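Extracellular invertase (Aspergillus kawachii, PDB 5XH8) probably hydrolyses sucrose as a family GH32 beta-fructofuranosidase and transfers fructosyl units to build fructooligosaccharides such as 1-kestose. Local coordinates at residues Ala96-Ser101 with Leu114-Ser119; Glu134-Ala139 with Thr167-Pro172. One frame throughout, in Å; residues are numbered along the deposited sequence.

In the fold
Following the chain from its N terminus, interaction 1 comes first: 96-101 returns on 114-119 and closes a beta hairpin with twelve residues between the segments. Only then does interaction 2 open, with 134-139 reaching 167-172 across 27 intervening residues. The two therefore run in series, neither nested nor crossed, although their centres lie about 5 Å apart. They meet because strands 112-118 and 134-140 are neighbours in one antiparallel sheet, where Ser117 OG comes 2.6 Å from Thr135 OG1, a probable hydrogen bond. Interaction 1 is thus internal to one propeller blade, while interaction 2 ties that blade to strand 166-176, the start of the next sheet.

Interaction 1. Residues Ala96-Ser101 with Leu114-Ser119; sequences AVFDGS and LYTSVS
Phe98 holds CG anti to its carbonyl carbon (chi1 -82°), and Val118 does the same with CG2, CG1 being anti to the backbone N (chi1 176°). With the Phe98 ring at chi2 8°, Val118 CG2 lies over its centre, 3.5 Å from the centroid and close to the ring normal: a CH-pi contact. Ala96 CB meets Val118 CB at 3.7 Å. On the face shared by Val97 and Tyr115, the two side chains cross at about a right angle, with Val97 CG1 lying 3.9 Å from Tyr115 CD2. The strands form an antiparallel hairpin, the innermost pair of a four-stranded blade of the GH32 beta-propeller, and the register slips by one residue between Val97 and Gly100. At this beta bulge Thr116 serves two successive residues: its O accepts Phe98 N at 2.8 Å, and its N donates to Asp99 O at 3.0 Å. Past the bulge the backbones close in, Gly100 CA lying 3.6 Å from Tyr115 CA, before Ser101 and Leu114 pair through two bonds. Buried polar ends are satisfied outside the hairpin, Tyr115 OH by Asp93 and Ser101 OG by Pro172 O. Asp99 N hydrogen-bonds a glycerol, probably from the crystallisation liquor.

Interaction 2. Residues Glu134-Ala139 with Thr167-Pro172; sequences ETQSLA and TAFRDP
Glu134 supplies the charged part of the contact, and each carboxylate oxygen takes a different partner on 167-172. Glu134 OE2 receives Arg170 NH1 at 2.8 Å in a nearly straight salt bridge (171° at the hydrogen). The bond lies in the guanidinium plane, but the carboxylate is turned 59° from that plane. Arg170 NH2 has a second acidic partner, Glu248.

Among the hydrogen bonds outside the salt bridge, Phe169 N donates to Glu134 OE1 at 2.8 Å in a bent bond, and that oxygen is also bonded to Tyr129 OH. Gln136 bends at chi2 (-59°), and its NE2 reaches Phe169 O, 3.0 Å away, from above the carbonyl plane. The two side chains thus grip both backbone polar atoms of Phe169.

Packing is slighter: Gln136 NE2 lies 3.5 Å from Phe169 CD2, and Gln136 OE1, hydrogen-bonded to Thr116 OG1, is 3.3 Å from Pro172 CD.

Arg170, Asp171 and Pro172 spell the Arg-Asp-Pro signature of GH32. The axes of 134-139 and 168-172 come within 6.6 Å and side chains bridge them, joining strand 134-140 of one blade to strand 166-176 of the next, with strand 112-118 meeting both and strand 191-199 packing on Gln136 and Phe169.

Interaction 1. Residues Ala96-Ser101 with Leu114-Ser119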
loop_
_atom_site.group_PDB
_atom_site.type_symbol
_atom_site.label_atom_id
_atom_site.label_comp_id
_atom_site.label_asym_id
_atom_site.label_seq_id
_atom_site.Cartn_x
_atom_site.Cartn_y
_atom_site.Cartn_z
ATOM N N ALA A 96 -5.900 -8.840 8.981
ATOM C CA ALA A 96 -6.061 -8.522 10.398
ATOM C C ALA A 96 -6.159 -7.030 10.660
ATOM O O ALA A 96 -5.702 -6.199 9.839
ATOM C CB ALA A 96 -4.906 -9.128 11.207
ATOM N N VAL A 97 -6.765 -6.717 11.801
ATOM C CA VAL A 97 -6.781 -5.385 12.357
ATOM C C VAL A 97 -5.882 -5.423 13.582
ATOM O O VAL A 97 -6.158 -6.164 14.542
ATOM C CB VAL A 97 -8.188 -4.965 12.793
ATOM C CG1 VAL A 97 -8.151 -3.670 13.635
ATOM C CG2 VAL A 97 -9.079 -4.790 11.578
ATOM N N PHE A 98 -4.816 -4.630 13.543
ATOM C CA PHE A 98 -3.901 -4.479 14.679
ATOM C C PHE A 98 -4.227 -3.170 15.420
ATOM O O PHE A 98 -5.227 -2.498 15.126
ATOM C CB PHE A 98 -2.445 -4.559 14.186
ATOM C CG PHE A 98 -1.892 -5.973 13.991
ATOM C CD1 PHE A 98 -2.694 -7.140 14.083
ATOM C CD2 PHE A 98 -0.550 -6.131 13.662
ATOM C CE1 PHE A 98 -2.134 -8.399 13.865
ATOM C CE2 PHE A 98 -0.000 -7.395 13.448
ATOM C CZ PHE A 98 -0.782 -8.526 13.564
ATOM N N ASP A 99 -3.413 -2.820 16.407
ATOM C CA ASP A 99 -3.716 -1.712 17.297
ATOM C C ASP A 99 -3.801 -0.379 16.545
ATOM O O ASP A 99 -3.132 -0.182 15.541
ATOM C CB ASP A 99 -2.621 -1.565 18.380
ATOM C CG ASP A 99 -2.576 -2.729 19.367
ATOM O OD1 ASP A 99 -3.617 -3.406 19.539
ATOM O OD2 ASP A 99 -1.496 -2.949 19.974
ATOM N N GLY A 100 -4.591 0.534 17.092
ATOM C CA GLY A 100 -4.638 1.904 16.636
ATOM C C GLY A 100 -4.988 2.832 17.781
ATOM O O GLY A 100 -5.337 2.372 18.899
ATOM N N SER A 101 -4.921 4.133 17.490
ATOM C CA SER A 101 -5.288 5.154 18.438
ATOM C C SER A 101 -6.161 6.207 17.762
ATOM O O SER A 101 -6.240 6.280 16.517
ATOM C CB SER A 101 -4.035 5.786 19.062
ATOM O OG SER A 101 -3.147 6.256 18.071
ATOM N N LEU A 114 -6.497 5.968 13.676
ATOM C CA LEU A 114 -5.354 5.568 12.876
ATOM C C LEU A 114 -4.875 4.216 13.425
ATOM O O LEU A 114 -4.506 4.121 14.593
ATOM C CB LEU A 114 -4.233 6.613 12.963
ATOM C CG LEU A 114 -2.966 6.353 12.146
ATOM C CD1 LEU A 114 -3.241 6.312 10.656
ATOM C CD2 LEU A 114 -1.914 7.407 12.451
ATOM N N TYR A 115 -4.846 3.190 12.578
ATOM C CA TYR A 115 -4.582 1.825 13.035
ATOM C C TYR A 115 -3.768 1.027 12.044
ATOM O O TYR A 115 -3.682 1.376 10.840
ATOM C CB TYR A 115 -5.906 1.102 13.312
ATOM C CG TYR A 115 -6.688 0.657 12.074
ATOM C CD1 TYR A 115 -7.494 1.554 11.374
ATOM C CD2 TYR A 115 -6.620 -0.650 11.616
ATOM C CE1 TYR A 115 -8.200 1.153 10.250
ATOM C CE2 TYR A 115 -7.310 -1.053 10.479
ATOM C CZ TYR A 115 -8.103 -0.150 9.800
ATOM O OH TYR A 115 -8.813 -0.557 8.701
ATOM N N THR A 116 -3.180 -0.054 12.537
ATOM C CA THR A 116 -2.391 -0.920 11.673
ATOM C C THR A 116 -3.301 -1.917 10.963
ATOM O O THR A 116 -3.890 -2.806 11.589
ATOM C CB THR A 116 -1.259 -1.646 12.405
ATOM O OG1 THR A 116 -0.355 -0.679 12.961
ATOM C CG2 THR A 116 -0.476 -2.528 11.418
ATOM N N SER A 117 -3.372 -1.749 9.646
ATOM C CA SER A 117 -4.114 -2.602 8.729
ATOM C C SER A 117 -3.157 -3.687 8.188
ATOM O O SER A 117 -2.111 -3.361 7.641
ATOM C CB SER A 117 -4.711 -1.742 7.613
ATOM O OG SER A 117 -3.818 -0.741 7.151
ATOM N N VAL A 118 -3.503 -4.962 8.396
ATOM C CA VAL A 118 -2.626 -6.092 8.096
ATOM C C VAL A 118 -3.091 -6.874 6.839
ATOM O O VAL A 118 -4.263 -7.286 6.717
ATOM C CB VAL A 118 -2.495 -7.020 9.302
ATOM C CG1 VAL A 118 -1.660 -8.266 8.989
ATOM C CG2 VAL A 118 -1.904 -6.271 10.495
ATOM N N SER A 119 -2.158 -7.044 5.901
ATOM C CA SER A 119 -2.402 -7.737 4.630
ATOM C C SER A 119 -1.647 -9.063 4.435
ATOM O O SER A 119 -1.976 -9.822 3.511
ATOM C CB SER A 119 -2.064 -6.807 3.482
ATOM O OG SER A 119 -2.852 -5.641 3.526
#

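Interaction 2. Residues Glu134-Ala139 with Thr167-Pro172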
loop_
_atom_site.group_PDB
_atom_site.type_symbol
_atom_site.label_atom_id
_atom_site.label_comp_id
_atom_site.label_asym_id
_atom_site.label_seq_id
_atom_site.Cartn_x
_atom_site.Cartn_y
_atom_site.Cartn_z
ATOM N N GLU A 134 2.212 -4.577 7.089
ATOM C CA GLU A 134 1.620 -3.624 8.001
ATOM C C GLU A 134 1.584 -2.212 7.374
ATOM O O GLU A 134 2.630 -1.630 7.036
ATOM C CB GLU A 134 2.392 -3.606 9.318
ATOM C CG GLU A 134 2.463 -4.962 10.027
ATOM C CD GLU A 134 3.472 -4.970 11.149
ATOM O OE1 GLU A 134 4.628 -4.531 10.895
ATOM O OE2 GLU A 134 3.108 -5.394 12.278
ATOM N N THR A 135 0.376 -1.688 7.200
ATOM C CA THR A 135 0.165 -0.317 6.754
ATOM C C THR A 135 -0.643 0.390 7.835
ATOM O O THR A 135 -1.158 -0.246 8.765
ATOM C CB THR A 135 -0.561 -0.265 5.408
ATOM O OG1 THR A 135 -1.828 -0.915 5.505
ATOM C CG2 THR A 135 0.246 -0.972 4.318
ATOM N N GLN A 136 -0.721 1.711 7.750
ATOM C CA GLN A 136 -1.525 2.472 8.711
ATOM C C GLN A 136 -2.665 3.147 7.955
ATOM O O GLN A 136 -2.416 3.881 6.972
ATOM C CB GLN A 136 -0.681 3.477 9.504
ATOM C CG GLN A 136 0.764 3.049 9.761
ATOM C CD GLN A 136 0.874 1.746 10.524
ATOM O OE1 GLN A 136 0.056 1.443 11.401
ATOM N NE2 GLN A 136 1.904 0.969 10.204
ATOM N N SER A 137 -3.898 2.887 8.409
ATOM C CA SER A 137 -5.124 3.301 7.736
ATOM C C SER A 137 -5.993 4.104 8.665
ATOM O O SER A 137 -5.812 4.059 9.898
ATOM C CB SER A 137 -5.892 2.078 7.219
ATOM O OG SER A 137 -5.172 1.449 6.166
ATOM N N LEU A 138 -6.949 4.823 8.075
ATOM C CA LEU A 138 -7.900 5.656 8.822
ATOM C C LEU A 138 -9.314 5.107 8.797
ATOM O O LEU A 138 -9.771 4.551 7.788
ATOM C CB LEU A 138 -7.964 7.080 8.249
ATOM C CG LEU A 138 -6.710 7.954 8.386
ATOM C CD1 LEU A 138 -6.985 9.288 7.690
ATOM C CD2 LEU A 138 -6.315 8.183 9.831
ATOM N N ALA A 139 -9.985 5.273 9.937
ATOM C CA ALA A 139 -11.401 5.060 10.068
ATOM C C ALA A 139 -11.979 6.166 10.958
ATOM O O ALA A 139 -11.277 6.786 11.766
ATOM C CB ALA A 139 -11.705 3.693 10.656
ATOM N N THR A 167 11.759 -4.783 11.590
ATOM C CA THR A 167 11.351 -5.958 12.354
ATOM C C THR A 167 9.833 -6.005 12.556
ATOM O O THR A 167 9.255 -7.091 12.715
ATOM C CB THR A 167 11.980 -5.979 13.754
ATOM O OG1 THR A 167 11.855 -4.691 14.373
ATOM C CG2 THR A 167 13.463 -6.385 13.677
ATOM N N ALA A 168 9.242 -4.811 12.579
ATOM C CA ALA A 168 7.852 -4.542 12.868
ATOM C C ALA A 168 7.614 -3.078 12.564
ATOM O O ALA A 168 8.551 -2.255 12.638
ATOM C CB ALA A 168 7.538 -4.786 14.341
ATOM N N PHE A 169 6.355 -2.754 12.264
ATOM C CA PHE A 169 5.951 -1.399 11.922
ATOM C C PHE A 169 4.455 -1.193 12.203
ATOM O O PHE A 169 3.626 -1.209 11.291
ATOM C CB PHE A 169 6.299 -1.135 10.460
ATOM C CG PHE A 169 6.167 0.299 10.052
ATOM C CD1 PHE A 169 7.063 1.244 10.507
ATOM C CD2 PHE A 169 5.186 0.687 9.176
ATOM C CE1 PHE A 169 6.939 2.572 10.136
ATOM C CE2 PHE A 169 5.063 2.011 8.785
ATOM C CZ PHE A 169 5.952 2.955 9.262
ATOM N N ARG A 170 4.113 -0.991 13.476
ATOM C CA ARG A 170 2.710 -1.039 13.881
ATOM C C ARG A 170 2.419 -0.252 15.140
ATOM O O ARG A 170 3.333 0.326 15.745
ATOM C CB ARG A 170 2.281 -2.501 14.049
ATOM C CG ARG A 170 3.141 -3.322 14.987
ATOM C CD ARG A 170 2.481 -4.677 15.302
ATOM N NE ARG A 170 3.344 -5.504 16.148
ATOM C CZ ARG A 170 4.327 -6.312 15.727
ATOM N NH1 ARG A 170 4.574 -6.509 14.424
ATOM N NH2 ARG A 170 5.065 -6.971 16.635
ATOM N N ASP A 171 1.138 -0.246 15.510
ATOM C CA ASP A 171 0.633 0.314 16.768
ATOM C C ASP A 171 0.785 1.846 16.802
ATOM O O ASP A 171 1.325 2.403 17.756
ATOM C CB ASP A 171 1.320 -0.297 17.996
ATOM C CG ASP A 171 1.356 -1.811 17.991
ATOM O OD1 ASP A 171 0.481 -2.445 17.370
ATOM O OD2 ASP A 171 2.299 -2.356 18.638
ATOM N N PRO A 172 0.287 2.530 15.774
ATOM C CA PRO A 172 0.449 3.979 15.753
ATOM C C PRO A 172 -0.217 4.623 16.966
ATOM O O PRO A 172 -1.369 4.259 17.322
ATOM C CB PRO A 172 -0.237 4.391 14.447
ATOM C CG PRO A 172 -1.226 3.291 14.178
ATOM C CD PRO A 172 -0.515 2.060 14.618
#